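Local coordinates for C3-degrading proteinase (CppA protein) (Streptococcus pneumoniae, PDB 3E0R) that probably degrades complement component C3, which would favour evasion of complement, and is built from glyoxalase-like modules, at residues A[6-17]-A[194-205]; A[159-167]-A[232-240]. All coordinates share one frame; numbering follows the deposited sequence.

Contact 1. Residues A[6-17]-A[194-205]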
loop_
_atom_site.group_PDB
_atom_site.type_symbol
_atom_site.label_atom_id
_atom_site.label_comp_id
_atom_site.label_asym_id
_atom_site.label_seq_id
_atom_site.Cartn_x
_atom_site.Cartn_y
_atom_site.Cartn_z
ATOM N N VAL A 6 -21.628 5.061 11.796
ATOM C CA VAL A 6 -21.535 5.867 10.497
ATOM C C VAL A 6 -20.052 6.242 10.228
ATOM O O VAL A 6 -19.385 6.825 11.128
ATOM C CB VAL A 6 -22.424 7.137 10.535
ATOM C CG1 VAL A 6 -21.579 8.405 10.846
ATOM C CG2 VAL A 6 -23.268 7.292 9.210
ATOM N N ASN A 7 -19.559 5.894 9.023
ATOM C CA ASN A 7 -18.144 6.055 8.608
ATOM C C ASN A 7 -17.163 5.022 9.220
ATOM O O ASN A 7 -15.979 5.293 9.304
ATOM C CB ASN A 7 -17.601 7.501 8.850
ATOM C CG ASN A 7 -18.138 8.543 7.860
ATOM O OD1 ASN A 7 -18.355 8.264 6.692
ATOM N ND2 ASN A 7 -18.290 9.757 8.324
ATOM N N GLN A 8 -17.643 3.850 9.627
ATOM C CA GLN A 8 -16.762 2.765 10.097
ATOM C C GLN A 8 -15.956 2.120 8.946
ATOM O O GLN A 8 -16.508 1.711 7.923
ATOM C CB GLN A 8 -17.570 1.679 10.853
ATOM C CG GLN A 8 -16.722 0.586 11.527
ATOM C CD GLN A 8 -16.064 1.052 12.852
ATOM O OE1 GLN A 8 -16.205 0.394 13.897
ATOM N NE2 GLN A 8 -15.361 2.198 12.808
ATOM N N ILE A 9 -14.650 1.989 9.176
ATOM C CA ILE A 9 -13.690 1.605 8.158
ATOM C C ILE A 9 -13.722 0.092 7.974
ATOM O O ILE A 9 -13.518 -0.682 8.915
ATOM C CB ILE A 9 -12.289 2.151 8.484
ATOM C CG1 ILE A 9 -12.370 3.693 8.604
ATOM C CG2 ILE A 9 -11.249 1.685 7.424
ATOM C CD1 ILE A 9 -11.052 4.376 8.877
ATOM N N VAL A 10 -14.067 -0.299 6.748
ATOM C CA VAL A 10 -14.125 -1.677 6.322
ATOM C C VAL A 10 -12.778 -2.114 5.652
ATOM O O VAL A 10 -12.276 -3.198 5.932
ATOM C CB VAL A 10 -15.333 -1.856 5.335
ATOM C CG1 VAL A 10 -15.171 -3.104 4.467
ATOM C CG2 VAL A 10 -16.632 -1.877 6.121
ATOM N N ARG A 11 -12.200 -1.244 4.813
ATOM C CA ARG A 11 -10.924 -1.495 4.185
ATOM C C ARG A 11 -10.217 -0.198 3.789
ATOM O O ARG A 11 -10.842 0.748 3.408
ATOM C CB ARG A 11 -11.136 -2.346 2.945
ATOM C CG ARG A 11 -9.841 -2.982 2.401
ATOM C CD ARG A 11 -10.158 -4.267 1.576
ATOM N NE ARG A 11 -10.667 -3.938 0.257
ATOM C CZ ARG A 11 -11.949 -4.043 -0.151
ATOM N NH1 ARG A 11 -12.231 -3.685 -1.411
ATOM N NH2 ARG A 11 -12.926 -4.510 0.637
ATOM N N ILE A 12 -8.887 -0.183 3.886
ATOM C CA ILE A 12 -8.056 0.935 3.428
ATOM C C ILE A 12 -7.257 0.489 2.218
ATOM O O ILE A 12 -6.553 -0.563 2.255
ATOM C CB ILE A 12 -7.131 1.485 4.550
ATOM C CG1 ILE A 12 -7.941 1.713 5.854
ATOM C CG2 ILE A 12 -6.446 2.804 4.095
ATOM C CD1 ILE A 12 -7.114 2.209 7.045
ATOM N N ILE A 13 -7.403 1.246 1.114
ATOM C CA ILE A 13 -6.663 0.991 -0.140
ATOM C C ILE A 13 -5.694 2.171 -0.486
ATOM O O ILE A 13 -6.129 3.300 -0.773
ATOM C CB ILE A 13 -7.597 0.698 -1.311
ATOM C CG1 ILE A 13 -8.582 -0.436 -0.955
ATOM C CG2 ILE A 13 -6.849 0.274 -2.557
ATOM C CD1 ILE A 13 -9.950 -0.184 -1.477
ATOM N N PRO A 14 -4.373 1.896 -0.421
ATOM C CA PRO A 14 -3.355 2.843 -0.833
ATOM C C PRO A 14 -3.258 2.892 -2.348
ATOM O O PRO A 14 -3.583 1.899 -3.027
ATOM C CB PRO A 14 -2.094 2.275 -0.243
ATOM C CG PRO A 14 -2.381 0.765 -0.154
ATOM C CD PRO A 14 -3.814 0.603 0.050
ATOM N N THR A 15 -2.952 4.099 -2.848
ATOM C CA THR A 15 -2.585 4.359 -4.229
ATOM C C THR A 15 -1.150 4.824 -4.179
ATOM O O THR A 15 -0.828 5.823 -3.511
ATOM C CB THR A 15 -3.425 5.483 -4.929
ATOM O OG1 THR A 15 -4.815 5.093 -4.998
ATOM C CG2 THR A 15 -2.841 5.800 -6.360
ATOM N N LEU A 16 -0.300 4.073 -4.885
ATOM C CA LEU A 16 1.089 4.422 -5.129
ATOM C C LEU A 16 1.217 4.922 -6.568
ATOM O O LEU A 16 0.695 4.309 -7.510
ATOM C CB LEU A 16 1.998 3.204 -4.891
ATOM C CG LEU A 16 1.921 2.548 -3.493
ATOM C CD1 LEU A 16 2.942 1.386 -3.383
ATOM C CD2 LEU A 16 2.149 3.564 -2.309
ATOM N N LYS A 17 1.919 6.036 -6.739
ATOM C CA LYS A 17 2.270 6.517 -8.065
ATOM C C LYS A 17 3.396 5.655 -8.694
ATOM O O LYS A 17 4.339 5.236 -7.994
ATOM C CB LYS A 17 2.596 8.002 -8.031
ATOM C CG LYS A 17 1.404 8.775 -7.614
ATOM C CD LYS A 17 1.716 10.255 -7.401
ATOM C CE LYS A 17 1.818 11.069 -8.710
ATOM N NZ LYS A 17 2.727 12.236 -8.610
ATOM N N TRP A 194 6.931 10.382 -7.137
ATOM C CA TRP A 194 6.349 8.988 -7.125
ATOM C C TRP A 194 6.284 8.441 -5.723
ATOM O O TRP A 194 7.311 8.078 -5.143
ATOM C CB TRP A 194 7.159 8.032 -8.031
ATOM C CG TRP A 194 7.034 8.382 -9.522
ATOM C CD1 TRP A 194 5.915 8.238 -10.311
ATOM C CD2 TRP A 194 8.048 8.972 -10.375
ATOM N NE1 TRP A 194 6.169 8.696 -11.584
ATOM C CE2 TRP A 194 7.475 9.119 -11.661
ATOM C CE3 TRP A 194 9.390 9.337 -10.187
ATOM C CZ2 TRP A 194 8.180 9.638 -12.729
ATOM C CZ3 TRP A 194 10.098 9.853 -11.254
ATOM C CH2 TRP A 194 9.486 10.003 -12.517
ATOM N N ASP A 195 5.107 8.424 -5.114
ATOM C CA ASP A 195 5.000 8.030 -3.685
ATOM C C ASP A 195 3.575 7.615 -3.442
ATOM O O ASP A 195 2.804 7.641 -4.363
ATOM C CB ASP A 195 5.331 9.225 -2.769
ATOM C CG ASP A 195 5.782 8.805 -1.345
ATOM O OD1 ASP A 195 5.599 7.645 -0.878
ATOM O OD2 ASP A 195 6.367 9.677 -0.716
ATOM N N LEU A 196 3.236 7.295 -2.195
ATOM C CA LEU A 196 1.851 7.207 -1.760
ATOM C C LEU A 196 1.105 8.568 -1.946
ATOM O O LEU A 196 1.516 9.591 -1.371
ATOM C CB LEU A 196 1.797 6.764 -0.263
ATOM C CG LEU A 196 0.405 6.730 0.412
ATOM C CD1 LEU A 196 -0.459 5.481 -0.042
ATOM C CD2 LEU A 196 0.573 6.821 1.923
ATOM N N SER A 197 0.029 8.555 -2.736
ATOM C CA SER A 197 -0.666 9.765 -3.107
ATOM C C SER A 197 -2.103 9.816 -2.633
ATOM O O SER A 197 -2.651 10.898 -2.481
ATOM C CB SER A 197 -0.659 9.939 -4.600
ATOM O OG SER A 197 -1.346 8.890 -5.253
HETATM N N MSE A 198 -2.694 8.646 -2.398
HETATM C CA MSE A 198 -4.022 8.554 -1.846
HETATM C C MSE A 198 -4.216 7.344 -0.950
HETATM O O MSE A 198 -3.698 6.288 -1.189
HETATM C CB MSE A 198 -5.010 8.518 -2.993
HETATM C CG MSE A 198 -6.461 8.390 -2.574
HETATM SE SE MSE A 198 -7.574 8.739 -4.121
HETATM C CE MSE A 198 -8.591 7.079 -4.102
ATOM N N LEU A 199 -5.010 7.521 0.087
ATOM C CA LEU A 199 -5.596 6.412 0.856
ATOM C C LEU A 199 -7.106 6.439 0.596
ATOM O O LEU A 199 -7.722 7.486 0.724
ATOM C CB LEU A 199 -5.283 6.605 2.336
ATOM C CG LEU A 199 -3.784 6.479 2.642
ATOM C CD1 LEU A 199 -3.333 7.167 3.913
ATOM C CD2 LEU A 199 -3.431 5.002 2.702
ATOM N N LYS A 200 -7.689 5.326 0.165
ATOM C CA LYS A 200 -9.133 5.238 0.043
ATOM C C LYS A 200 -9.731 4.439 1.191
ATOM O O LYS A 200 -9.264 3.359 1.500
ATOM C CB LYS A 200 -9.517 4.593 -1.271
ATOM C CG LYS A 200 -10.988 4.628 -1.514
ATOM C CD LYS A 200 -11.490 3.633 -2.455
ATOM C CE LYS A 200 -11.530 4.165 -3.840
ATOM N NZ LYS A 200 -11.166 5.588 -3.899
ATOM N N PHE A 201 -10.754 4.990 1.837
ATOM C CA PHE A 201 -11.422 4.346 2.944
ATOM C C PHE A 201 -12.807 3.894 2.505
ATOM O O PHE A 201 -13.664 4.718 2.152
ATOM C CB PHE A 201 -11.521 5.303 4.138
ATOM C CG PHE A 201 -10.205 5.868 4.543
ATOM C CD1 PHE A 201 -9.528 5.368 5.627
ATOM C CD2 PHE A 201 -9.648 6.922 3.845
ATOM C CE1 PHE A 201 -8.305 5.881 5.981
ATOM C CE2 PHE A 201 -8.466 7.445 4.199
ATOM C CZ PHE A 201 -7.763 6.898 5.263
ATOM N N LEU A 202 -13.003 2.587 2.485
ATOM C CA LEU A 202 -14.317 2.024 2.295
ATOM C C LEU A 202 -14.978 1.870 3.673
ATOM O O LEU A 202 -14.388 1.302 4.598
ATOM C CB LEU A 202 -14.229 0.699 1.557
ATOM C CG LEU A 202 -13.625 0.675 0.153
ATOM C CD1 LEU A 202 -13.890 -0.698 -0.471
ATOM C CD2 LEU A 202 -14.200 1.745 -0.750
ATOM N N VAL A 203 -16.195 2.383 3.796
ATOM C CA VAL A 203 -16.893 2.585 5.080
ATOM C C VAL A 203 -18.260 1.942 4.996
ATOM O O VAL A 203 -18.788 1.783 3.893
ATOM C CB VAL A 203 -17.061 4.114 5.486
ATOM C CG1 VAL A 203 -15.725 4.756 5.771
ATOM C CG2 VAL A 203 -17.796 4.917 4.410
ATOM N N ASN A 204 -18.768 1.514 6.156
ATOM C CA ASN A 204 -20.100 0.919 6.326
ATOM C C ASN A 204 -21.247 1.800 5.749
ATOM O O ASN A 204 -22.042 1.356 4.915
ATOM C CB ASN A 204 -20.361 0.626 7.841
ATOM C CG ASN A 204 -20.336 1.935 8.704
ATOM O OD1 ASN A 204 -19.610 2.901 8.348
ATOM N ND2 ASN A 204 -21.179 2.007 9.775
ATOM N N GLU A 205 -21.306 3.045 6.221
ATOM C CA GLU A 205 -22.235 4.054 5.736
ATOM C C GLU A 205 -21.425 5.327 5.646
ATOM O O GLU A 205 -20.619 5.606 6.526
ATOM C CB GLU A 205 -23.415 4.238 6.703
ATOM C CG GLU A 205 -24.549 5.080 6.091
ATOM C CD GLU A 205 -25.492 5.700 7.136
ATOM O OE1 GLU A 205 -25.847 4.977 8.115
ATOM O OE2 GLU A 205 -25.891 6.899 6.953
#
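Ile13 and Lys200 sit at the middle of an antiparallel beta pair, interrupted by two classic beta bulges, that joins strand 9-18 of the N-terminal CppA region to strand 196-203 of the C-terminal one. Each supplies its N-H to the other's carbonyl, with Lys200 N 2.7 Å from Ile13 O. Around them the backbone groups find partners in turn: Leu202 N gives to Arg11 O, and Thr15 N to Met198 O. At the first bulge, Val10 and Arg11 both face Leu202, whose carbonyl O takes a bond from Val10 N at 2.7 Å and a weak one from Arg11 N at 3.4 Å. At the second, Ser197 and Met198 share Thr15, and Ser197 N reaches Thr15 O at 171°. Beyond it Lys17 N donates to Asp195 O.

Side chains divide between two faces. On one, Ile9 and Ile12 lie alongside Phe201, with Ile9 CD1 3.7 Å from Phe201 CD1, while Leu196 CD1 touches Pro14 CB. On the other, Leu202 CD1 lies over a face of the Arg11 guanidinium, 3.5 Å from NH1; Arg11 NE is satisfied by Glu53 O. At the Trp194 end of the pair, Asp195 binds the backbone N-H groups of Lys73 and Leu74 through its carboxylate, and Lys17 NZ donates to Asn190 O and Thr193 O.

Past the strands, Asn7 N donates to Glu205 O, and Asn204 N to Gln8 O at 2.9 Å. With chi1 of 61°, Asn204 tucks its amide back over its own backbone, where OD1 accepts from Glu205 N at 2.7 Å, the donor standing above the amide plane.

Contact 2. Residues A[159-167]-A[232-240]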
loop_
_atom_site.group_PDB
_atom_site.type_symbol
_atom_site.label_atom_id
_atom_site.label_comp_id
_atom_site.label_asym_id
_atom_site.label_seq_id
_atom_site.Cartn_x
_atom_site.Cartn_y
_atom_site.Cartn_z
ATOM N N LEU A 159 5.924 10.045 8.963
ATOM C CA LEU A 159 5.198 11.293 9.315
ATOM C C LEU A 159 6.117 12.239 10.097
ATOM O O LEU A 159 6.649 11.854 11.148
ATOM C CB LEU A 159 3.924 10.979 10.119
ATOM C CG LEU A 159 2.871 12.097 10.332
ATOM C CD1 LEU A 159 2.118 12.475 9.036
ATOM C CD2 LEU A 159 1.855 11.727 11.417
ATOM N N PRO A 160 6.293 13.482 9.603
ATOM C CA PRO A 160 7.148 14.417 10.371
ATOM C C PRO A 160 6.621 14.677 11.779
ATOM O O PRO A 160 5.433 14.464 12.047
ATOM C CB PRO A 160 7.143 15.703 9.531
ATOM C CG PRO A 160 6.584 15.302 8.178
ATOM C CD PRO A 160 5.730 14.106 8.390
ATOM N N THR A 161 7.495 15.129 12.680
ATOM C CA THR A 161 7.099 15.282 14.077
ATOM C C THR A 161 6.262 16.535 14.273
ATOM O O THR A 161 5.442 16.581 15.197
ATOM C CB THR A 161 8.310 15.263 15.060
ATOM O OG1 THR A 161 9.221 16.324 14.751
ATOM C CG2 THR A 161 9.025 13.908 15.014
ATOM N N ASP A 162 6.423 17.513 13.373
ATOM C CA ASP A 162 5.761 18.832 13.505
ATOM C C ASP A 162 4.361 18.889 12.900
ATOM O O ASP A 162 3.671 19.902 13.040
ATOM C CB ASP A 162 6.626 19.956 12.903
ATOM C CG ASP A 162 6.915 19.760 11.397
ATOM O OD1 ASP A 162 6.436 18.769 10.803
ATOM O OD2 ASP A 162 7.644 20.606 10.806
ATOM N N ILE A 163 3.939 17.827 12.233
ATOM C CA ILE A 163 2.562 17.719 11.794
ATOM C C ILE A 163 1.844 16.491 12.389
ATOM O O ILE A 163 2.461 15.509 12.794
ATOM C CB ILE A 163 2.431 17.740 10.221
ATOM C CG1 ILE A 163 2.764 16.395 9.605
ATOM C CG2 ILE A 163 3.298 18.846 9.582
ATOM C CD1 ILE A 163 2.182 16.249 8.232
ATOM N N GLU A 164 0.521 16.598 12.424
ATOM C CA GLU A 164 -0.379 15.566 12.884
ATOM C C GLU A 164 -1.264 15.149 11.712
ATOM O O GLU A 164 -1.698 15.976 10.919
ATOM C CB GLU A 164 -1.243 16.120 14.019
ATOM C CG GLU A 164 -0.594 16.016 15.411
ATOM C CD GLU A 164 -0.871 14.659 16.079
ATOM O OE1 GLU A 164 -2.032 14.432 16.502
ATOM O OE2 GLU A 164 0.059 13.821 16.179
ATOM N N SER A 165 -1.509 13.852 11.591
ATOM C CA SER A 165 -2.437 13.357 10.617
ATOM C C SER A 165 -3.863 13.610 11.121
ATOM O O SER A 165 -4.140 13.579 12.324
ATOM C CB SER A 165 -2.225 11.870 10.361
ATOM O OG SER A 165 -3.277 11.351 9.571
ATOM N N PHE A 166 -4.743 13.874 10.167
ATOM C CA PHE A 166 -6.170 13.828 10.370
ATOM C C PHE A 166 -6.639 12.422 10.746
ATOM O O PHE A 166 -7.719 12.277 11.327
ATOM C CB PHE A 166 -6.923 14.307 9.104
ATOM C CG PHE A 166 -7.067 15.794 9.011
ATOM C CD1 PHE A 166 -7.914 16.477 9.869
ATOM C CD2 PHE A 166 -6.368 16.516 8.068
ATOM C CE1 PHE A 166 -8.057 17.865 9.782
ATOM C CE2 PHE A 166 -6.502 17.889 7.982
ATOM C CZ PHE A 166 -7.353 18.562 8.835
ATOM N N LEU A 167 -5.841 11.405 10.401
ATOM C CA LEU A 167 -6.141 10.017 10.735
ATOM C C LEU A 167 -5.911 9.695 12.235
ATOM O O LEU A 167 -4.806 9.876 12.793
ATOM C CB LEU A 167 -5.345 9.102 9.809
ATOM C CG LEU A 167 -5.662 9.315 8.312
ATOM C CD1 LEU A 167 -4.925 8.253 7.422
ATOM C CD2 LEU A 167 -7.220 9.367 8.018
ATOM N N LYS A 232 -7.945 15.926 2.243
ATOM C CA LYS A 232 -6.504 15.972 2.039
ATOM C C LYS A 232 -5.863 16.078 3.407
ATOM O O LYS A 232 -6.339 16.829 4.255
ATOM C CB LYS A 232 -6.132 17.189 1.199
ATOM C CG LYS A 232 -4.787 17.085 0.512
ATOM C CD LYS A 232 -4.675 18.215 -0.492
ATOM C CE LYS A 232 -3.679 17.931 -1.548
ATOM N NZ LYS A 232 -4.066 18.565 -2.858
ATOM N N ASP A 233 -4.814 15.299 3.617
ATOM C CA ASP A 233 -4.168 15.217 4.905
ATOM C C ASP A 233 -3.072 16.264 4.925
ATOM O O ASP A 233 -2.678 16.790 3.878
ATOM C CB ASP A 233 -3.609 13.807 5.156
ATOM C CG ASP A 233 -3.337 13.527 6.643
ATOM O OD1 ASP A 233 -3.681 14.361 7.500
ATOM O OD2 ASP A 233 -2.789 12.454 6.962
ATOM N N ARG A 234 -2.613 16.578 6.126
ATOM C CA ARG A 234 -1.591 17.586 6.360
ATOM C C ARG A 234 -0.242 17.303 5.664
ATOM O O ARG A 234 0.560 18.221 5.431
ATOM C CB ARG A 234 -1.388 17.751 7.873
ATOM C CG ARG A 234 -2.704 17.998 8.673
ATOM C CD ARG A 234 -2.479 18.904 9.866
ATOM N NE ARG A 234 -3.733 19.378 10.461
ATOM C CZ ARG A 234 -4.520 18.646 11.260
ATOM N NH1 ARG A 234 -4.219 17.380 11.570
ATOM N NH2 ARG A 234 -5.630 19.178 11.750
ATOM N N ASN A 235 0.004 16.043 5.328
ATOM C CA ASN A 235 1.125 15.676 4.491
ATOM C C ASN A 235 0.817 15.617 2.980
ATOM O O ASN A 235 1.622 15.132 2.170
ATOM C CB ASN A 235 1.684 14.334 4.981
ATOM C CG ASN A 235 0.726 13.155 4.768
ATOM O OD1 ASN A 235 -0.364 13.281 4.205
ATOM N ND2 ASN A 235 1.168 11.994 5.194
ATOM N N ASN A 236 -0.369 16.084 2.610
ATOM C CA ASN A 236 -0.823 16.130 1.220
ATOM C C ASN A 236 -1.170 14.800 0.490
ATOM O O ASN A 236 -1.425 14.803 -0.697
ATOM C CB ASN A 236 0.070 17.066 0.382
ATOM C CG ASN A 236 -0.081 18.511 0.811
ATOM O OD1 ASN A 236 -1.202 18.968 1.023
ATOM N ND2 ASN A 236 1.032 19.190 1.068
ATOM N N VAL A 237 -1.255 13.704 1.229
ATOM C CA VAL A 237 -1.950 12.485 0.787
ATOM C C VAL A 237 -3.493 12.735 0.812
ATOM O O VAL A 237 -4.102 13.136 1.824
ATOM C CB VAL A 237 -1.528 11.262 1.650
ATOM C CG1 VAL A 237 -2.269 9.963 1.266
ATOM C CG2 VAL A 237 0.044 11.048 1.574
ATOM N N GLU A 238 -4.104 12.531 -0.327
ATOM C CA GLU A 238 -5.529 12.518 -0.455
ATOM C C GLU A 238 -6.218 11.404 0.313
ATOM O O GLU A 238 -5.746 10.273 0.345
ATOM C CB GLU A 238 -5.884 12.422 -1.947
ATOM C CG GLU A 238 -5.523 13.724 -2.673
ATOM C CD GLU A 238 -5.945 13.703 -4.115
ATOM O OE1 GLU A 238 -6.373 12.604 -4.542
ATOM O OE2 GLU A 238 -5.842 14.762 -4.805
ATOM N N LEU A 239 -7.358 11.729 0.916
ATOM C CA LEU A 239 -8.111 10.789 1.783
ATOM C C LEU A 239 -9.497 10.698 1.225
ATOM O O LEU A 239 -10.268 11.633 1.349
ATOM C CB LEU A 239 -8.137 11.274 3.239
ATOM C CG LEU A 239 -6.764 11.547 3.880
ATOM C CD1 LEU A 239 -6.963 12.285 5.186
ATOM C CD2 LEU A 239 -5.873 10.266 4.002
ATOM N N TRP A 240 -9.798 9.572 0.582
ATOM C CA TRP A 240 -11.065 9.385 -0.109
ATOM C C TRP A 240 -11.919 8.421 0.716
ATOM O O TRP A 240 -11.477 7.318 1.083
ATOM C CB TRP A 240 -10.761 8.878 -1.507
ATOM C CG TRP A 240 -11.915 8.452 -2.460
ATOM C CD1 TRP A 240 -12.895 7.502 -2.220
ATOM C CD2 TRP A 240 -12.087 8.860 -3.840
ATOM N NE1 TRP A 240 -13.648 7.300 -3.361
ATOM C CE2 TRP A 240 -13.183 8.123 -4.360
ATOM C CE3 TRP A 240 -11.382 9.734 -4.691
ATOM C CZ2 TRP A 240 -13.630 8.261 -5.692
ATOM C CZ3 TRP A 240 -11.825 9.904 -6.020
ATOM C CH2 TRP A 240 -12.960 9.163 -6.506
HETATM O O HOH W 1 -5.652 15.850 13.879
#
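Arg234 lays its guanidinium flat on the Phe166 ring, a cation-pi stack through which a type I beta turn, Asp233 to Asn236, packs against the irregular loop after strand 151-159. The planes are 20° apart and Arg234 CZ lies 3.9 Å from the Phe166 ring centroid, displaced toward the rim, with NH2 over CE1 and CZ of the phenylalanine. The cation's edge is held as well: NH1 donates to Glu164 O at 3.0 Å, almost in the guanidinium plane but from above the carbonyl plane, and a water joins the same nitrogen to Ser165 O. Together these contacts fix the rotation of the group.

Asp233 runs antiparallel to the Phe166 side chain, its carboxylate turned 48° from the ring and its OD1 near the ring edge. CG stands anti to the backbone N, which carries both oxygens to the loop. OD1 accepts from Phe166 N at 173°, and OD2 from Ser165 OG, each on its syn side, somewhat out of the carboxylate plane.

Ile163 CD1 rests against the turn backbone at Asn235 N, while Leu167 CD2 meets Leu239 CD1 at 4.1 Å. Ser165 OG also closes an ST turn, accepting from Leu167 N at 2.7 Å.

Overall arrangement
Along the chain the segments alternate: 6-17, then 159-167, then 194-205, then 232-240, so the two contacts interlock. Their centres lie about 13 Å apart, and they meet in the mixed eight-stranded sheet, where strand 196-203 sits between strands 9-18 and 238-243. Probable backbone hydrogen bonds from Phe201 N to Trp240 O and from Leu199 N to Glu238 O link them directly. Contact 1 brings the N-terminal and C-terminal CppA regions together within one sheet, its centre about 10 Å from that of the chain; contact 2, at about 16 Å, ties a loop leaving the second sheet to the turn before strand 238-243. The two regions are thus woven together rather than placed end to end.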